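Local coordinates for protein gingipain R2 Pro-Domain (Porphyromonas gingivalis, PDB 4IEF) that probably acts as the pro-domain of the Arg-specific cysteine protease gingipain R2, binding the protease and keeping it inactive until it is removed, at residues L19-Q23 with S24-V28; E196-Y199 with K200-M204. All coordinates share one frame; numbering follows the deposited sequence.

Contact 1: residues L19-Q23 with S24-V28; sequences LSAEQ and SMSKV
The side-chain amide of Gln23 is folded back against Ser24, and two donors of that serine lie over one face of it. This is the tip of a beta hairpin, with a type II' turn from Glu22 to Met25 joining two antiparallel strands. Ser24 OG is 2.9 Å from Gln23 OE1. Ser24 N is 3.1 Å from the same OE1. Both bonds come from above the amide plane. Gln23 chi1 (43°) sets CG between the backbone N and the carbonyl carbon. A bend at chi2 then swings the amide over the turn. The turn is closed by Met25 N to Glu22 O at 2.8 Å, and Glu22 N returns a bond to Met25 O. Near the Ser24 hydroxyl, Glu175 of strand 162-176 is a weak, secondary partner beside the turn's own Gln23.

Ala21 and Ser26 form the non-hydrogen-bonded pair. Their side chains share one face of the hairpin, where Ser26 packs on Leu73 and Asn205. Ser20, Glu22, Met25 and Lys27 direct their side chains to the other face. At the far end a classic beta bulge sets Leu19 and Ser20 opposite the single residue Lys27. Lys27 O takes Leu19 N at 2.8 Å and Ser20 N in a weaker bond. Lys27 N bonds to Ser20 O. Beside that bond, Ser20 CB and Lys27 CB lie 3.8 Å apart.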
ATOM      1  N   LEU A  19      -2.968 -13.928  24.019  1.00 44.43           N
ATOM      2  CA  LEU A  19      -3.257 -14.343  25.398  1.00 45.86           C
ATOM      3  C   LEU A  19      -2.436 -13.543  26.401  1.00 51.96           C
ATOM      4  O   LEU A  19      -2.990 -13.082  27.397  1.00 52.48           O
ATOM      5  CB  LEU A  19      -3.028 -15.853  25.617  1.00 45.47           C
ATOM      6  CG  LEU A  19      -3.966 -16.829  24.890  1.00 49.46           C
ATOM      7  CD1 LEU A  19      -3.598 -18.259  25.212  1.00 49.80           C
ATOM      8  CD2 LEU A  19      -5.423 -16.621  25.278  1.00 50.82           C
ATOM      9  N   SER A  20      -1.123 -13.390  26.146  1.00 50.27           N
ATOM     10  CA  SER A  20      -0.199 -12.656  27.018  1.00 51.90           C
ATOM     11  C   SER A  20       0.858 -11.902  26.209  1.00 56.64           C
ATOM     12  O   SER A  20       1.212 -12.322  25.105  1.00 55.00           O
ATOM     13  CB  SER A  20       0.495 -13.604  27.995  1.00 56.05           C
ATOM     14  OG  SER A  20      -0.427 -14.357  28.767  1.00 67.92           O
ATOM     15  N   ALA A  21       1.363 -10.791  26.778  1.00 55.19           N
ATOM     16  CA  ALA A  21       2.414  -9.953  26.204  1.00 54.73           C
ATOM     17  C   ALA A  21       3.162  -9.225  27.321  1.00 60.48           C
ATOM     18  O   ALA A  21       2.582  -8.405  28.039  1.00 61.18           O
ATOM     19  CB  ALA A  21       1.834  -8.965  25.199  1.00 54.68           C
ATOM     20  N   GLU A  22       4.431  -9.600  27.506  1.00 57.89           N
ATOM     21  CA  GLU A  22       5.353  -9.046  28.499  1.00 59.35           C
ATOM     22  C   GLU A  22       6.651  -8.726  27.779  1.00 62.37           C
ATOM     23  O   GLU A  22       7.260  -9.629  27.209  1.00 61.30           O
ATOM     24  CB  GLU A  22       5.567 -10.038  29.662  1.00 61.66           C
ATOM     25  CG  GLU A  22       4.467 -10.010  30.709  1.00 74.24           C
ATOM     26  CD  GLU A  22       4.757  -9.118  31.902  1.00 98.21           C
ATOM     27  OE1 GLU A  22       5.141  -9.656  32.964  1.00 90.38           O
ATOM     28  OE2 GLU A  22       4.606  -7.881  31.774  1.00 92.91           O
ATOM     29  N   GLN A  23       7.056  -7.438  27.776  1.00 59.49           N
ATOM     30  CA  GLN A  23       8.220  -6.878  27.066  1.00 59.01           C
ATOM     31  C   GLN A  23       8.235  -7.387  25.597  1.00 61.61           C
ATOM     32  O   GLN A  23       7.362  -6.980  24.827  1.00 61.02           O
ATOM     33  CB  GLN A  23       9.584  -7.054  27.800  1.00 61.32           C
ATOM     34  CG  GLN A  23       9.911  -8.405  28.461  1.00 79.17           C
ATOM     35  CD  GLN A  23      11.026  -9.155  27.764  1.00 97.20           C
ATOM     36  OE1 GLN A  23      10.794 -10.128  27.037  1.00 89.97           O
ATOM     37  NE2 GLN A  23      12.265  -8.739  27.993  1.00 89.80           N
ATOM     38  N   SER A  24       9.161  -8.291  25.226  1.00 57.18           N
ATOM     39  CA  SER A  24       9.250  -8.830  23.867  1.00 55.46           C
ATOM     40  C   SER A  24       8.627 -10.243  23.762  1.00 56.83           C
ATOM     41  O   SER A  24       8.447 -10.743  22.649  1.00 54.46           O
ATOM     42  CB  SER A  24      10.698  -8.837  23.385  1.00 59.31           C
ATOM     43  OG  SER A  24      11.589  -9.408  24.329  1.00 69.41           O
ATOM     44  N   MET A  25       8.277 -10.860  24.917  1.00 53.64           N
ATOM     45  CA  MET A  25       7.653 -12.186  25.013  1.00 52.82           C
ATOM     46  C   MET A  25       6.146 -12.081  24.728  1.00 52.57           C
ATOM     47  O   MET A  25       5.495 -11.163  25.233  1.00 52.01           O
ATOM     48  CB  MET A  25       7.911 -12.802  26.394  1.00 56.87           C
ATOM     49  CG  MET A  25       7.918 -14.314  26.397  1.00 61.49           C
ATOM     50  SD  MET A  25       6.281 -15.080  26.498  1.00 66.70           S
ATOM     51  CE  MET A  25       5.984 -14.977  28.264  1.00 65.16           C
ATOM     52  N   SER A  26       5.603 -13.014  23.912  1.00 45.98           N
ATOM     53  CA  SER A  26       4.195 -13.025  23.503  1.00 44.33           C
ATOM     54  C   SER A  26       3.600 -14.425  23.460  1.00 44.44           C
ATOM     55  O   SER A  26       4.236 -15.365  22.983  1.00 42.52           O
ATOM     56  CB  SER A  26       4.031 -12.389  22.122  1.00 48.81           C
ATOM     57  OG  SER A  26       4.206 -10.981  22.137  1.00 60.14           O
ATOM     58  N   LYS A  27       2.346 -14.540  23.908  1.00 40.39           N
ATOM     59  CA  LYS A  27       1.587 -15.791  23.903  1.00 39.95           C
ATOM     60  C   LYS A  27       0.416 -15.615  22.941  1.00 43.98           C
ATOM     61  O   LYS A  27      -0.464 -14.783  23.185  1.00 44.88           O
ATOM     62  CB  LYS A  27       1.122 -16.161  25.319  1.00 42.75           C
ATOM     63  CG  LYS A  27       1.079 -17.655  25.589  1.00 52.26           C
ATOM     64  CD  LYS A  27       0.766 -17.932  27.056  1.00 62.83           C
ATOM     65  CE  LYS A  27       0.254 -19.330  27.277  1.00 72.33           C
ATOM     66  NZ  LYS A  27      -0.226 -19.517  28.670  1.00 83.62           N
ATOM     67  N   VAL A  28       0.455 -16.330  21.803  1.00 38.68           N
ATOM     68  CA  VAL A  28      -0.559 -16.202  20.756  1.00 37.29           C
ATOM     69  C   VAL A  28      -1.341 -17.516  20.633  1.00 41.04           C
ATOM     70  O   VAL A  28      -0.753 -18.598  20.532  1.00 40.33           O
ATOM     71  CB  VAL A  28       0.043 -15.750  19.389  1.00 39.53           C
ATOM     72  CG1 VAL A  28      -1.052 -15.512  18.344  1.00 38.45           C
ATOM     73  CG2 VAL A  28       0.908 -14.496  19.540  1.00 39.37           C
TER

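Contact 2: residues E196-Y199 with K200-M204; sequences EDIY and KSVFM
Ser201 turns its hydroxyl back onto the preceding helical turn. Its OG lies 2.9 Å from Ile198 O and 3.1 Å from Asp197 O. With chi1 at 57° the hydroxyl is tucked in over the backbone and points back along the helix. Ser201 N also bonds to Asp197 O. Val202 N bonds to Ile198 O. Phe203 N reaches Tyr199 O at 2.9 Å, although Phe203 is the first residue to leave helical angles.

The side chains of Tyr199 and Phe203 run alongside each other. Tyr199 CD2 sits at the edge of the Phe203 ring, in its plane, 3.9 Å from Phe203 CE1. Val202 CG1 lies over the centre of one face of the Phe203 ring. Ile198 CG2 and Val202 CG2 meet at 4.2 Å. These apolar groups rest on two strands: Ile198 and Val202 on Leu141 of strand 133-141, both rings on Val144 of strand 144-157. Tyr199 OH is held by the backbone N of Asp143, and Glu196 OE2 by Tyr206 OH.

Beyond this shell, Asp197 OD2 pairs in a salt bridge with a basic side chain of another protein chain. A basic side chain of that chain also makes a weak hydrogen bond with Ser201 OG. The interface thus mixes charge pairing at Asp197 with packing of Ile198 and Val202, while Tyr199 and Phe203 pack on their own chain.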
ATOM      1  N   GLU A 196       3.300   5.354  14.954  1.00 46.17           N
ATOM      2  CA  GLU A 196       2.666   4.704  16.111  1.00 46.32           C
ATOM      3  C   GLU A 196       1.418   3.917  15.721  1.00 48.62           C
ATOM      4  O   GLU A 196       1.283   2.767  16.137  1.00 47.43           O
ATOM      5  CB  GLU A 196       2.323   5.718  17.212  1.00 49.55           C
ATOM      6  CG  GLU A 196       3.519   6.259  17.982  1.00 64.17           C
ATOM      7  CD  GLU A 196       4.364   5.229  18.702  1.00 90.43           C
ATOM      8  OE1 GLU A 196       4.106   4.990  19.903  1.00 87.97           O
ATOM      9  OE2 GLU A 196       5.296   4.674  18.077  1.00 86.80           O
ATOM     10  N   ASP A 197       0.539   4.508  14.888  1.00 45.37           N
ATOM     11  CA  ASP A 197      -0.685   3.851  14.426  1.00 45.14           C
ATOM     12  C   ASP A 197      -0.387   2.717  13.431  1.00 46.07           C
ATOM     13  O   ASP A 197      -1.184   1.783  13.324  1.00 44.99           O
ATOM     14  CB  ASP A 197      -1.654   4.860  13.806  1.00 48.49           C
ATOM     15  CG  ASP A 197      -3.096   4.507  14.090  1.00 63.10           C
ATOM     16  OD1 ASP A 197      -3.573   4.813  15.208  1.00 66.41           O
ATOM     17  OD2 ASP A 197      -3.742   3.904  13.211  1.00 66.54           O
ATOM     18  N   ILE A 198       0.758   2.796  12.720  1.00 40.88           N
ATOM     19  CA  ILE A 198       1.203   1.754  11.787  1.00 38.96           C
ATOM     20  C   ILE A 198       1.623   0.532  12.625  1.00 41.70           C
ATOM     21  O   ILE A 198       1.213  -0.584  12.310  1.00 39.48           O
ATOM     22  CB  ILE A 198       2.334   2.276  10.843  1.00 41.13           C
ATOM     23  CG1 ILE A 198       1.765   3.274   9.810  1.00 41.49           C
ATOM     24  CG2 ILE A 198       3.090   1.130  10.148  1.00 40.36           C
ATOM     25  CD1 ILE A 198       2.769   4.234   9.231  1.00 47.99           C
ATOM     26  N   TYR A 199       2.397   0.762  13.715  1.00 39.23           N
ATOM     27  CA  TYR A 199       2.860  -0.290  14.624  1.00 38.86           C
ATOM     28  C   TYR A 199       1.685  -1.026  15.271  1.00 43.62           C
ATOM     29  O   TYR A 199       1.729  -2.250  15.405  1.00 42.10           O
ATOM     30  CB  TYR A 199       3.760   0.286  15.734  1.00 40.59           C
ATOM     31  CG  TYR A 199       5.004   1.030  15.297  1.00 41.41           C
ATOM     32  CD1 TYR A 199       5.477   2.117  16.023  1.00 44.60           C
ATOM     33  CD2 TYR A 199       5.759   0.593  14.210  1.00 40.74           C
ATOM     34  CE1 TYR A 199       6.637   2.789  15.648  1.00 45.22           C
ATOM     35  CE2 TYR A 199       6.915   1.264  13.817  1.00 41.78           C
ATOM     36  CZ  TYR A 199       7.358   2.353  14.549  1.00 50.91           C
ATOM     37  OH  TYR A 199       8.509   3.009  14.194  1.00 52.87           O
ATOM     38  N   LYS A 200       0.634  -0.270  15.662  1.00 42.19           N
ATOM     39  CA  LYS A 200      -0.574  -0.791  16.306  1.00 42.60           C
ATOM     40  C   LYS A 200      -1.355  -1.721  15.375  1.00 45.72           C
ATOM     41  O   LYS A 200      -1.887  -2.731  15.837  1.00 45.77           O
ATOM     42  CB  LYS A 200      -1.479   0.360  16.776  1.00 46.50           C
ATOM     43  CG  LYS A 200      -0.950   1.106  17.989  1.00 60.12           C
ATOM     44  CD  LYS A 200      -1.918   2.181  18.464  1.00 70.91           C
ATOM     45  CE  LYS A 200      -1.374   2.972  19.635  1.00 82.34           C
ATOM     46  NZ  LYS A 200      -1.383   2.200  20.910  1.00 89.96           N
ATOM     47  N   SER A 201      -1.407  -1.389  14.070  1.00 41.26           N
ATOM     48  CA  SER A 201      -2.126  -2.169  13.061  1.00 40.07           C
ATOM     49  C   SER A 201      -1.305  -3.349  12.528  1.00 43.22           C
ATOM     50  O   SER A 201      -1.894  -4.366  12.177  1.00 44.27           O
ATOM     51  CB  SER A 201      -2.563  -1.278  11.903  1.00 43.62           C
ATOM     52  OG  SER A 201      -1.461  -0.615  11.308  1.00 56.77           O
ATOM     53  N   VAL A 202       0.031  -3.216  12.445  1.00 38.20           N
ATOM     54  CA  VAL A 202       0.908  -4.281  11.949  1.00 36.57           C
ATOM     55  C   VAL A 202       1.118  -5.335  13.057  1.00 40.17           C
ATOM     56  O   VAL A 202       0.919  -6.519  12.803  1.00 39.00           O
ATOM     57  CB  VAL A 202       2.255  -3.715  11.398  1.00 40.12           C
ATOM     58  CG1 VAL A 202       3.307  -4.807  11.219  1.00 39.30           C
ATOM     59  CG2 VAL A 202       2.046  -2.970  10.085  1.00 39.51           C
ATOM     60  N   PHE A 203       1.519  -4.906  14.269  1.00 38.23           N
ATOM     61  CA  PHE A 203       1.814  -5.806  15.385  1.00 38.11           C
ATOM     62  C   PHE A 203       0.609  -5.965  16.311  1.00 44.71           C
ATOM     63  O   PHE A 203       0.061  -4.973  16.795  1.00 45.59           O
ATOM     64  CB  PHE A 203       3.049  -5.318  16.168  1.00 39.83           C
ATOM     65  CG  PHE A 203       4.238  -4.960  15.303  1.00 40.20           C
ATOM     66  CD1 PHE A 203       4.650  -3.640  15.173  1.00 43.18           C
ATOM     67  CD2 PHE A 203       4.923  -5.940  14.587  1.00 40.33           C
ATOM     68  CE1 PHE A 203       5.735  -3.306  14.357  1.00 43.29           C
ATOM     69  CE2 PHE A 203       6.019  -5.608  13.786  1.00 42.82           C
ATOM     70  CZ  PHE A 203       6.421  -4.293  13.680  1.00 41.48           C
ATOM     71  N   MET A 204       0.200  -7.224  16.553  1.00 42.05           N
ATOM     72  CA  MET A 204      -0.948  -7.529  17.416  1.00 42.93           C
ATOM     73  C   MET A 204      -0.593  -7.434  18.925  1.00 48.08           C
ATOM     74  O   MET A 204      -1.498  -7.456  19.760  1.00 48.71           O
ATOM     75  CB  MET A 204      -1.581  -8.902  17.069  1.00 44.68           C
ATOM     76  CG  MET A 204      -0.689 -10.127  17.300  1.00 47.59           C
ATOM     77  SD  MET A 204      -1.492 -11.703  16.831  1.00 50.45           S
ATOM     78  CE  MET A 204      -2.744 -11.845  18.106  1.00 47.75           C
TER

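Contact 1 lies near the start of the chain and contact 2 near its end. They come in series, and their centres are about 15 Å apart. Contact 1 is a hairpin of strands 17-22 and 25-31 at the border of the seven-stranded antiparallel sheet. Contact 2 is the short helix 196-202 and the chain leaving it. The two touch where Val28 CG1 packs 4.0 Å from Met204 CE. Strand 69-74 links them further, since Leu73 touches Ser26, Val28 and Met204. The C-terminal segment is thus packed against the N-terminal hairpin. Contact 2 meets the other protein chain of the assembly, whereas contact 1 does not.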